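Local coordinates for protein alpha-1,4-endofucoidanase (Mariniflexile fucanivorans, PDB 6DLH) that hydrolyses fucoidan, a sulfated fucan, from within the chain at alpha-1,4 linkages, as a retaining glycoside hydrolase of family 107, at residues P593-D597 and Y665-G669; A468-I472 and L482-P487. All coordinates share one frame; numbering follows the deposited sequence.

Contact 1 of 2, residues P593-D597 and Y665-G669. With CA (calcium ion), chain F.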
# COMPACT_ATOMS: atom_id res chain seq x y z
N PRO A 593 16.97 -19.30 -7.38
CA PRO A 593 17.92 -20.13 -8.12
C PRO A 593 19.06 -20.60 -7.22
O PRO A 593 19.30 -20.02 -6.16
CB PRO A 593 18.45 -19.19 -9.22
CG PRO A 593 18.23 -17.79 -8.67
CD PRO A 593 16.98 -17.89 -7.83
N THR A 594 19.72 -21.67 -7.65
CA THR A 594 20.92 -22.18 -7.00
C THR A 594 22.10 -21.92 -7.94
O THR A 594 21.90 -21.45 -9.06
CB THR A 594 20.78 -23.67 -6.67
OG1 THR A 594 20.84 -24.42 -7.89
CG2 THR A 594 19.49 -24.01 -5.95
N ALA A 595 23.31 -22.25 -7.48
CA ALA A 595 24.50 -22.12 -8.31
C ALA A 595 24.38 -22.97 -9.57
O ALA A 595 24.97 -22.64 -10.60
CB ALA A 595 25.72 -22.49 -7.50
N ALA A 596 23.58 -24.04 -9.50
CA ALA A 596 23.33 -24.93 -10.63
C ALA A 596 22.55 -24.22 -11.74
O ALA A 596 22.53 -24.71 -12.87
CB ALA A 596 22.59 -26.16 -10.15
N ASP A 597 21.90 -23.09 -11.42
CA ASP A 597 21.05 -22.41 -12.39
C ASP A 597 21.82 -21.28 -13.08
O ASP A 597 21.25 -20.58 -13.92
CB ASP A 597 19.73 -21.93 -11.77
CG ASP A 597 18.84 -23.05 -11.26
OD1 ASP A 597 18.43 -23.89 -12.09
OD2 ASP A 597 18.57 -23.08 -10.04
N TYR A 665 30.52 -22.16 -0.76
CA TYR A 665 29.83 -22.12 -2.04
C TYR A 665 30.37 -23.20 -2.97
O TYR A 665 31.57 -23.45 -3.02
CB TYR A 665 30.02 -20.74 -2.66
CG TYR A 665 29.08 -20.41 -3.80
CD1 TYR A 665 27.71 -20.44 -3.63
CD2 TYR A 665 29.58 -20.03 -5.04
CE1 TYR A 665 26.84 -20.12 -4.66
CE2 TYR A 665 28.73 -19.69 -6.08
CZ TYR A 665 27.36 -19.74 -5.89
OH TYR A 665 26.51 -19.42 -6.91
N ASP A 666 29.46 -23.81 -3.74
CA ASP A 666 29.81 -24.77 -4.77
C ASP A 666 29.25 -24.31 -6.11
O ASP A 666 28.03 -24.27 -6.29
CB ASP A 666 29.32 -26.17 -4.42
CG ASP A 666 29.61 -27.18 -5.51
OD1 ASP A 666 30.80 -27.47 -5.76
OD2 ASP A 666 28.63 -27.66 -6.14
N PHE A 667 30.14 -24.04 -7.07
CA PHE A 667 29.79 -23.41 -8.34
C PHE A 667 28.93 -24.31 -9.23
O PHE A 667 28.50 -23.88 -10.29
CB PHE A 667 31.04 -22.90 -9.05
CG PHE A 667 31.61 -21.64 -8.44
CD1 PHE A 667 31.17 -20.39 -8.84
CD2 PHE A 667 32.57 -21.71 -7.44
CE1 PHE A 667 31.69 -19.23 -8.28
CE2 PHE A 667 33.09 -20.55 -6.87
CZ PHE A 667 32.65 -19.31 -7.30
N GLU A 668 28.66 -25.55 -8.80
CA GLU A 668 27.83 -26.45 -9.59
C GLU A 668 26.55 -26.79 -8.84
O GLU A 668 25.67 -27.46 -9.38
CB GLU A 668 28.60 -27.71 -10.02
CG GLU A 668 29.85 -27.43 -10.85
CD GLU A 668 31.05 -26.96 -10.05
OE1 GLU A 668 31.09 -27.23 -8.84
OE2 GLU A 668 31.94 -26.31 -10.64
N GLY A 669 26.46 -26.32 -7.59
CA GLY A 669 25.27 -26.52 -6.77
C GLY A 669 25.09 -27.98 -6.35
O GLY A 669 23.97 -28.43 -6.15
CA CA F . 31.26 -29.45 -7.25
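The methyl group of A595 meets the turn D666-G669 and the hydroxyl end of Y665. No hydrogen bond crosses between 593-597 and 665-669, so the contact rests on van der Waals packing. T594 is tied within its own loop. Its backbone N gives a bond of 3.0 Å to D597 OD2, nearly straight at 176° and on the anti lone pair. T594 OG1 also takes a weak bond from A596 N. Next comes A595, whose CB points at the other loop. It lies 3.2 Å from Y665 OH and 3.2 Å from D666 O. It meets the tyrosine ring obliquely, 3.6 Å from Y665 CZ. The chi1 of Y665, -165°, sets CG opposite the backbone N, and the hydroxyl end of the ring comes up to A595. Y665 OH is buried but has polar partners in H624 and V625. A596 follows at the edge, with its CB 3.4 Å from E668 O. Its backbone N faces G669, where a CB would clash with it. The positive phi of G669 (70°) also suits glycine. The side chain of D597 rests on W576. The partner is a type I beta turn, closed by G669 N to D666 O at 2.9 Å. It is pinned by calcium: D666 OD1 binds the metal at 2.5 Å and E668 OE1 at 2.7 Å. G634, D670 and D715 complete the site. Just before the turn, Y665 sets the CD2 edge of its ring over the centre of the F667 ring face. Residues 593-597 join strands 586-590 and 599-608 of one Ig-like domain. Residues 665-669 lie between strands 654-659 and 674-678 of the next, so the contact bridges two consecutive Ig-like domains.

Contact 2 of 2, residues A468-I472 and L482-P487; sequences AWLTI and LSGTPP
W469 lays one face of its indole over P486. This is a CH-pi contact: P486 CA sits 3.6 Å from the centroid of the five-membered ring, 1° off its normal. P486 CB follows at 3.7 Å from W469 CE2. A chi1 of 51° tucks W469 CG between its own N and carbonyl carbon, bringing the indole over P486. P487 CD touches W469 CD1 at 3.9 Å, and W469 NE1 bonds to E490. P486 would probably lose its indole cover, and E490 OE1 its N-H donor, with an alanine at W469. Other apolar contacts are I472 CG1 with L482 CD1, side by side, and L470 CD1 with L482 CB. The backbones form a beta hairpin, strands 471-476 and 479-484, in a putative Ig domain; strand 439-444 flanks 479-484 on its other side. T471 and S483 are an antiparallel hydrogen-bonded pair: T471 N to S483 O is 2.7 Å at 177°, and S483 N to T471 O is 3.0 Å. I472 and L482 form the non-hydrogen-bonded pair. Where strand 479-484 ends, G484 CA makes a C-H...O contact with W469 O at 3.4 Å. One water donates to W469 O and S483 O and accepts from T471 OG1.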
# COMPACT_ATOMS: atom_id res chain seq x y z
N ALA A 468 -27.77 4.27 -28.88
CA ALA A 468 -28.88 3.71 -29.61
C ALA A 468 -28.80 2.18 -29.58
O ALA A 468 -29.82 1.50 -29.71
CB ALA A 468 -28.88 4.23 -31.03
N TRP A 469 -27.57 1.67 -29.41
CA TRP A 469 -27.29 0.24 -29.47
C TRP A 469 -27.58 -0.48 -28.16
O TRP A 469 -27.60 -1.71 -28.14
CB TRP A 469 -25.85 -0.01 -29.96
CG TRP A 469 -24.78 0.74 -29.23
CD1 TRP A 469 -24.17 1.89 -29.63
CD2 TRP A 469 -24.14 0.36 -28.00
NE1 TRP A 469 -23.21 2.26 -28.73
CE2 TRP A 469 -23.17 1.34 -27.72
CE3 TRP A 469 -24.30 -0.70 -27.09
CZ2 TRP A 469 -22.37 1.30 -26.57
CZ3 TRP A 469 -23.51 -0.75 -25.96
CH2 TRP A 469 -22.56 0.24 -25.71
N LEU A 470 -27.82 0.28 -27.07
CA LEU A 470 -27.93 -0.27 -25.73
C LEU A 470 -29.38 -0.67 -25.43
O LEU A 470 -30.31 0.10 -25.63
CB LEU A 470 -27.42 0.76 -24.72
CG LEU A 470 -27.22 0.26 -23.28
CD1 LEU A 470 -25.99 -0.62 -23.15
CD2 LEU A 470 -27.15 1.44 -22.31
N THR A 471 -29.54 -1.92 -24.96
CA THR A 471 -30.79 -2.41 -24.39
C THR A 471 -30.60 -2.63 -22.89
O THR A 471 -29.51 -2.99 -22.43
CB THR A 471 -31.29 -3.68 -25.12
OG1 THR A 471 -31.52 -3.41 -26.51
CG2 THR A 471 -32.57 -4.25 -24.53
N ILE A 472 -31.67 -2.38 -22.12
CA ILE A 472 -31.72 -2.61 -20.69
C ILE A 472 -32.85 -3.60 -20.42
O ILE A 472 -34.03 -3.26 -20.54
CB ILE A 472 -31.89 -1.28 -19.92
CG1 ILE A 472 -30.66 -0.38 -20.08
CG2 ILE A 472 -32.21 -1.55 -18.45
CD1 ILE A 472 -30.74 0.94 -19.34
N LEU A 482 -27.28 -4.42 -19.10
CA LEU A 482 -27.00 -3.44 -20.13
C LEU A 482 -26.21 -4.18 -21.21
O LEU A 482 -25.12 -4.68 -20.95
CB LEU A 482 -26.14 -2.34 -19.50
CG LEU A 482 -26.89 -1.18 -18.83
CD1 LEU A 482 -27.81 -1.67 -17.72
CD2 LEU A 482 -25.90 -0.15 -18.31
N SER A 483 -26.80 -4.26 -22.41
CA SER A 483 -26.16 -5.00 -23.48
C SER A 483 -26.49 -4.42 -24.85
O SER A 483 -27.44 -3.64 -25.00
CB SER A 483 -26.46 -6.49 -23.40
OG SER A 483 -27.81 -6.77 -23.73
N GLY A 484 -25.69 -4.83 -25.83
CA GLY A 484 -25.75 -4.39 -27.21
C GLY A 484 -24.37 -4.56 -27.86
O GLY A 484 -23.46 -5.09 -27.24
N THR A 485 -24.25 -4.11 -29.11
CA THR A 485 -22.96 -4.05 -29.77
C THR A 485 -22.75 -2.66 -30.34
O THR A 485 -23.47 -2.24 -31.25
CB THR A 485 -22.82 -5.14 -30.85
OG1 THR A 485 -22.98 -6.40 -30.20
CG2 THR A 485 -21.48 -5.10 -31.55
N PRO A 486 -21.77 -1.88 -29.82
CA PRO A 486 -21.40 -0.61 -30.45
C PRO A 486 -20.84 -0.92 -31.83
O PRO A 486 -20.14 -1.92 -32.00
CB PRO A 486 -20.29 -0.06 -29.53
CG PRO A 486 -19.75 -1.29 -28.82
CD PRO A 486 -20.95 -2.19 -28.64
N PRO A 487 -21.15 -0.10 -32.87
CA PRO A 487 -20.48 -0.21 -34.16
C PRO A 487 -19.00 0.15 -34.03
O PRO A 487 -18.60 0.76 -33.04
CB PRO A 487 -21.21 0.82 -35.04
CG PRO A 487 -21.82 1.80 -34.06
CD PRO A 487 -22.17 0.96 -32.85
O HOH W 1 -29.14 -3.83 -27.45
O HOH W 2 -26.78 -3.88 -30.54
O HOH W 3 -29.77 -6.10 -22.20

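The two contacts are far apart and do not touch: their centres are about 59 Å apart and their nearest atoms about 45 Å. Contact 2 comes first along the chain and lies within a single Ig-like domain, where it is part of a hairpin. Contact 1 comes later and joins two further Ig-like domains. Only contact 1 includes calcium ligands. The side chain of P486 in contact 2 is about 11 Å from that of E562, a calcium ligand of the next Ig-like domain. The centres of contacts 1 and 2 lie about 35 and 38 Å from the centre of the chain. The seven-stranded parallel sheet, probably the catalytic part, is separate in the sequence.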